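Local coordinates for periplasmic cell division protein (SufI) (Aquifex aeolicus, PDB 6SYY) that probably oxidises substrates at a mononuclear copper site and passes the electrons to a trinuclear copper cluster, as in other multicopper oxidases, at residues 124-129 / 502-507; 274-279 / 471-476. All coordinates share one frame; numbering follows the deposited sequence.

Interaction 1 of 2, residues 124-129 / 502-507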
loop_
_atom_site.group_PDB
_atom_site.type_symbol
_atom_site.label_atom_id
_atom_site.label_comp_id
_atom_site.label_asym_id
_atom_site.label_seq_id
_atom_site.Cartn_x
_atom_site.Cartn_y
_atom_site.Cartn_z
ATOM N N ALA A 124 7.936 -11.734 6.904
ATOM C CA ALA A 124 8.911 -11.521 7.961
ATOM C C ALA A 124 8.511 -12.319 9.192
ATOM O O ALA A 124 7.327 -12.634 9.374
ATOM C CB ALA A 124 9.014 -10.034 8.329
ATOM N N PRO A 125 9.471 -12.674 10.045
ATOM C CA PRO A 125 9.103 -13.134 11.388
ATOM C C PRO A 125 8.334 -12.023 12.085
ATOM O O PRO A 125 8.670 -10.844 11.965
ATOM C CB PRO A 125 10.452 -13.414 12.062
ATOM C CG PRO A 125 11.432 -13.537 10.938
ATOM C CD PRO A 125 10.931 -12.630 9.855
ATOM N N TRP A 126 7.273 -12.404 12.799
ATOM C CA TRP A 126 6.286 -11.406 13.192
ATOM C C TRP A 126 6.820 -10.426 14.226
ATOM O O TRP A 126 6.320 -9.299 14.310
ATOM C CB TRP A 126 5.020 -12.092 13.693
ATOM C CG TRP A 126 5.114 -12.658 15.062
ATOM C CD1 TRP A 126 5.792 -13.776 15.445
ATOM C CD2 TRP A 126 4.479 -12.148 16.236
ATOM N NE1 TRP A 126 5.625 -13.988 16.792
ATOM C CE2 TRP A 126 4.821 -13.002 17.299
ATOM C CE3 TRP A 126 3.654 -11.048 16.491
ATOM C CZ2 TRP A 126 4.369 -12.792 18.597
ATOM C CZ3 TRP A 126 3.206 -10.840 17.780
ATOM C CH2 TRP A 126 3.565 -11.707 18.817
ATOM N N LYS A 127 7.835 -10.810 14.997
ATOM C CA LYS A 127 8.477 -9.839 15.874
ATOM C C LYS A 127 9.323 -8.841 15.098
ATOM O O LYS A 127 9.781 -7.851 15.681
ATOM C CB LYS A 127 9.314 -10.571 16.925
ATOM C CG LYS A 127 8.488 -11.573 17.712
ATOM C CD LYS A 127 9.315 -12.447 18.636
ATOM C CE LYS A 127 8.411 -13.406 19.406
ATOM N NZ LYS A 127 9.169 -14.296 20.324
ATOM N N SER A 128 9.535 -9.073 13.802
ATOM C CA SER A 128 10.198 -8.123 12.920
ATOM C C SER A 128 9.224 -7.463 11.961
ATOM O O SER A 128 9.650 -6.711 11.078
ATOM C CB SER A 128 11.309 -8.813 12.126
ATOM O OG SER A 128 12.292 -9.366 12.983
ATOM N N ASP A 129 7.926 -7.725 12.120
ATOM C CA ASP A 129 6.904 -7.299 11.170
ATOM C C ASP A 129 6.260 -5.969 11.541
ATOM O O ASP A 129 5.765 -5.260 10.656
ATOM C CB ASP A 129 5.825 -8.384 11.060
ATOM C CG ASP A 129 4.687 -7.993 10.139
ATOM O OD1 ASP A 129 4.954 -7.657 8.964
ATOM O OD2 ASP A 129 3.522 -8.033 10.589
ATOM N N HIS A 502 6.271 -20.412 15.788
ATOM C CA HIS A 502 4.944 -20.037 15.328
ATOM C C HIS A 502 4.881 -18.530 15.091
ATOM O O HIS A 502 5.673 -17.755 15.635
ATOM C CB HIS A 502 3.878 -20.465 16.338
ATOM C CG HIS A 502 3.935 -19.715 17.632
ATOM N ND1 HIS A 502 4.713 -20.121 18.696
ATOM C CD2 HIS A 502 3.303 -18.588 18.036
ATOM C CE1 HIS A 502 4.560 -19.273 19.698
ATOM N NE2 HIS A 502 3.708 -18.334 19.324
ATOM N N GLN A 503 3.925 -18.120 14.264
ATOM C CA GLN A 503 3.812 -16.739 13.814
ATOM C C GLN A 503 2.443 -16.181 14.167
ATOM O O GLN A 503 1.429 -16.873 14.044
ATOM C CB GLN A 503 4.038 -16.637 12.301
ATOM C CG GLN A 503 5.400 -17.123 11.853
ATOM C CD GLN A 503 6.519 -16.278 12.417
ATOM O OE1 GLN A 503 6.475 -15.049 12.354
ATOM N NE2 GLN A 503 7.526 -16.932 12.987
ATOM N N ILE A 504 2.421 -14.925 14.598
ATOM C CA ILE A 504 1.187 -14.207 14.894
ATOM C C ILE A 504 1.062 -13.088 13.873
ATOM O O ILE A 504 1.836 -12.123 13.896
ATOM C CB ILE A 504 1.168 -13.656 16.323
ATOM C CG1 ILE A 504 1.354 -14.795 17.324
ATOM C CG2 ILE A 504 -0.128 -12.909 16.573
ATOM C CD1 ILE A 504 0.350 -15.925 17.158
ATOM N N TYR A 505 0.090 -13.211 12.979
ATOM C CA TYR A 505 -0.089 -12.260 11.899
ATOM C C TYR A 505 -1.453 -11.597 12.016
ATOM O O TYR A 505 -2.408 -12.189 12.523
ATOM C CB TYR A 505 0.062 -12.945 10.541
ATOM C CG TYR A 505 1.484 -13.350 10.224
ATOM C CD1 TYR A 505 2.539 -12.466 10.431
ATOM C CD2 TYR A 505 1.773 -14.614 9.721
ATOM C CE1 TYR A 505 3.842 -12.826 10.140
ATOM C CE2 TYR A 505 3.073 -14.984 9.429
ATOM C CZ TYR A 505 4.103 -14.088 9.642
ATOM O OH TYR A 505 5.400 -14.450 9.353
ATOM N N LEU A 506 -1.530 -10.355 11.556
ATOM C CA LEU A 506 -2.772 -9.602 11.592
ATOM C C LEU A 506 -3.628 -9.897 10.369
ATOM O O LEU A 506 -3.124 -10.249 9.297
ATOM C CB LEU A 506 -2.492 -8.103 11.660
ATOM C CG LEU A 506 -1.880 -7.594 12.958
ATOM C CD1 LEU A 506 -1.599 -6.117 12.830
ATOM C CD2 LEU A 506 -2.824 -7.865 14.113
ATOM N N LEU A 507 -4.938 -9.766 10.551
ATOM C CA LEU A 507 -5.902 -9.694 9.458
ATOM C C LEU A 507 -6.828 -8.535 9.783
ATOM O O LEU A 507 -7.449 -8.520 10.852
ATOM C CB LEU A 507 -6.681 -11.005 9.302
ATOM C CG LEU A 507 -7.732 -11.140 8.194
ATOM C CD1 LEU A 507 -7.913 -12.601 7.822
ATOM C CD2 LEU A 507 -9.072 -10.558 8.613
HETATM O O HOH W 1 1.916 -9.632 12.359
#
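W126 of the loop after strand 117-120 packs on strand 503-509, joining the first and last cupredoxin domains of the multicopper oxidase fold beside the trinuclear copper site. I504 lies over one indole face: its CB sits 3.5 Å from the centroid of the six-membered ring of W126, 10° off the ring normal, a CH-pi contact. K127 CG lies over the opposite face. W126 CG is turned between the backbone N and carbonyl carbon (chi1 76°), which directs the indole toward I504. Two hydrogen bonds hold the loop backbone. W126 N donates to Q503 OE1 at 2.8 Å, in the plane of the amide. Q503 NE2 is held by E501 O. Y505 OH donates to A124 O at 2.6 Å, tilted 29° from the carbonyl plane. A water donates to both D129 OD2 and I504 O. D129 OD2 also bonds ND1 of the copper ligand H456, and D129 O bonds ND1 of H118. An alanine in place of W126 would probably open a gap beside I504 and leave K127 CG without the ring it lies on. The grip at W126 N and A124 O probably helps to position D129, second shell to both histidines through its own bonds.

Interaction 2 of 2, residues 274-279 / 471-476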
loop_
_atom_site.group_PDB
_atom_site.type_symbol
_atom_site.label_atom_id
_atom_site.label_comp_id
_atom_site.label_asym_id
_atom_site.label_seq_id
_atom_site.Cartn_x
_atom_site.Cartn_y
_atom_site.Cartn_z
ATOM N N PHE A 274 -2.867 1.985 -21.059
ATOM C CA PHE A 274 -1.673 1.727 -20.265
ATOM C C PHE A 274 -1.754 0.286 -19.776
ATOM O O PHE A 274 -2.746 -0.411 -20.011
ATOM C CB PHE A 274 -1.520 2.735 -19.117
ATOM C CG PHE A 274 -2.682 2.774 -18.171
ATOM C CD1 PHE A 274 -2.603 2.155 -16.933
ATOM C CD2 PHE A 274 -3.848 3.446 -18.507
ATOM C CE1 PHE A 274 -3.666 2.193 -16.048
ATOM C CE2 PHE A 274 -4.919 3.490 -17.626
ATOM C CZ PHE A 274 -4.827 2.859 -16.394
ATOM N N TRP A 275 -0.698 -0.164 -19.100
ATOM C CA TRP A 275 -0.556 -1.571 -18.747
ATOM C C TRP A 275 -0.285 -1.740 -17.262
ATOM O O TRP A 275 0.637 -1.127 -16.722
ATOM C CB TRP A 275 0.577 -2.221 -19.538
ATOM C CG TRP A 275 0.328 -2.270 -21.001
ATOM C CD1 TRP A 275 -0.153 -3.327 -21.713
ATOM C CD2 TRP A 275 0.551 -1.217 -21.941
ATOM N NE1 TRP A 275 -0.245 -2.997 -23.044
ATOM C CE2 TRP A 275 0.182 -1.705 -23.210
ATOM C CE3 TRP A 275 1.022 0.097 -21.833
ATOM C CZ2 TRP A 275 0.272 -0.933 -24.362
ATOM C CZ3 TRP A 275 1.113 0.861 -22.977
ATOM C CH2 TRP A 275 0.744 0.342 -24.225
ATOM N N VAL A 276 -1.081 -2.586 -16.613
ATOM C CA VAL A 276 -0.740 -3.061 -15.279
ATOM C C VAL A 276 0.379 -4.079 -15.420
ATOM O O VAL A 276 0.249 -5.063 -16.158
ATOM C CB VAL A 276 -1.959 -3.677 -14.580
ATOM C CG1 VAL A 276 -1.563 -4.238 -13.218
ATOM C CG2 VAL A 276 -3.066 -2.653 -14.443
ATOM N N ILE A 277 1.490 -3.845 -14.731
ATOM C CA ILE A 277 2.583 -4.807 -14.740
ATOM C C ILE A 277 2.856 -5.413 -13.372
ATOM O O ILE A 277 3.499 -6.474 -13.301
ATOM C CB ILE A 277 3.874 -4.188 -15.315
ATOM C CG1 ILE A 277 4.334 -3.004 -14.461
ATOM C CG2 ILE A 277 3.669 -3.801 -16.779
ATOM C CD1 ILE A 277 5.799 -2.649 -14.653
ATOM N N GLY A 278 2.383 -4.811 -12.287
ATOM C CA GLY A 278 2.664 -5.347 -10.970
ATOM C C GLY A 278 1.618 -4.932 -9.967
ATOM O O GLY A 278 0.905 -3.938 -10.151
ATOM N N VAL A 279 1.528 -5.720 -8.897
ATOM C CA VAL A 279 0.651 -5.421 -7.771
ATOM C C VAL A 279 1.476 -5.495 -6.492
ATOM O O VAL A 279 2.711 -5.484 -6.542
ATOM C CB VAL A 279 -0.556 -6.377 -7.732
ATOM C CG1 VAL A 279 -1.492 -6.095 -8.903
ATOM C CG2 VAL A 279 -0.086 -7.815 -7.776
ATOM N N ARG A 471 -10.494 -8.184 -11.939
ATOM C CA ARG A 471 -9.924 -7.043 -12.633
ATOM C C ARG A 471 -8.412 -7.208 -12.708
ATOM O O ARG A 471 -7.820 -8.000 -11.968
ATOM C CB ARG A 471 -10.306 -5.743 -11.923
ATOM C CG ARG A 471 -11.798 -5.682 -11.622
ATOM C CD ARG A 471 -12.212 -4.389 -10.951
ATOM N NE ARG A 471 -12.067 -4.429 -9.499
ATOM C CZ ARG A 471 -13.003 -4.864 -8.659
ATOM N NH1 ARG A 471 -14.163 -5.313 -9.116
ATOM N NH2 ARG A 471 -12.780 -4.847 -7.354
ATOM N N ALA A 472 -7.794 -6.475 -13.642
ATOM C CA ALA A 472 -6.353 -6.601 -13.841
ATOM C C ALA A 472 -5.604 -6.384 -12.537
ATOM O O ALA A 472 -4.614 -7.067 -12.253
ATOM C CB ALA A 472 -5.875 -5.606 -14.897
ATOM N N THR A 473 -6.084 -5.451 -11.717
ATOM C CA THR A 473 -5.479 -5.184 -10.422
ATOM C C THR A 473 -5.737 -6.290 -9.405
ATOM O O THR A 473 -5.149 -6.251 -8.321
ATOM C CB THR A 473 -5.990 -3.849 -9.880
ATOM O OG1 THR A 473 -7.423 -3.869 -9.823
ATOM C CG2 THR A 473 -5.539 -2.711 -10.783
ATOM N N ASP A 474 -6.593 -7.263 -9.719
ATOM C CA ASP A 474 -6.822 -8.408 -8.843
ATOM C C ASP A 474 -5.855 -9.555 -9.093
ATOM O O ASP A 474 -5.872 -10.534 -8.339
ATOM C CB ASP A 474 -8.253 -8.943 -9.006
ATOM C CG ASP A 474 -9.295 -8.050 -8.367
ATOM O OD1 ASP A 474 -8.992 -7.428 -7.329
ATOM O OD2 ASP A 474 -10.426 -7.988 -8.900
ATOM N N LEU A 475 -5.027 -9.467 -10.127
ATOM C CA LEU A 475 -4.191 -10.581 -10.539
ATOM C C LEU A 475 -2.894 -10.618 -9.734
ATOM O O LEU A 475 -2.601 -9.735 -8.926
ATOM C CB LEU A 475 -3.890 -10.491 -12.035
ATOM C CG LEU A 475 -5.127 -10.415 -12.931
ATOM C CD1 LEU A 475 -4.736 -10.215 -14.383
ATOM C CD2 LEU A 475 -5.979 -11.667 -12.774
ATOM N N GLY A 476 -2.113 -11.668 -9.967
ATOM C CA GLY A 476 -0.814 -11.777 -9.342
ATOM C C GLY A 476 -0.883 -12.047 -7.848
ATOM O O GLY A 476 -1.899 -12.485 -7.299
#
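V276 and V279 lie on strand 270-279 of the middle cupredoxin domain and meet a short 3-10 turn, 472-474, in a loop of the last one. This is plain packing between two domains of the multicopper oxidase fold. The strand carries a classic beta bulge, with I277 and G278 opposite D302 on the neighbouring strand 300-306. No hydrogen bond crosses between the two segments. The apolar contact is light. V276 CG2 comes 4.1 Å from A472 CB and 4.4 Å from T473 CG2. V276 CG1 is anti to the backbone N (chi1 177°), which leaves CG2 to face A472. I293 of strand 293-295 touches both V276 and T473, and L284 also touches V276. The second group is valine methyl against backbone carbonyl. V279 CG1 lies 3.7 Å from T473 O. That oxygen is bonded by K478 NZ, and K478 also touches the V279 side chain. Within 471-476, two hydrogen bonds join R471 and D474. D474 N bonds R471 O at 2.7 Å, and R471 N donates back to D474 OD2 at 3.0 Å. The carboxylate has a second partner in R465, a salt bridge through D474 OD1. G476 has a positive phi of 71°, and a CB there would probably crowd V279 CG2. That same methyl lies 3.4 Å from L475 O, a buried carbonyl oxygen with no polar partner in the model.

From the N terminus, the chain first passes 124-129, in a loop after strand 117-120. It then reaches 274-279 on strand 270-279. Next comes 471-476, in the loop between strands 461-465 and 480-483. Last is 502-507, on strand 503-509. Interaction 2 therefore closes a loop that falls wholly within the larger one closed by interaction 1. Interaction 1 ties the first family region to the last; interaction 2 ties the middle region to the last. The last region is thus common to both. The two contacts do not touch: their centres are 27 Å apart and their nearest atoms about 16 Å. Interaction 1 lies nearer to copper-binding histidines than interaction 2.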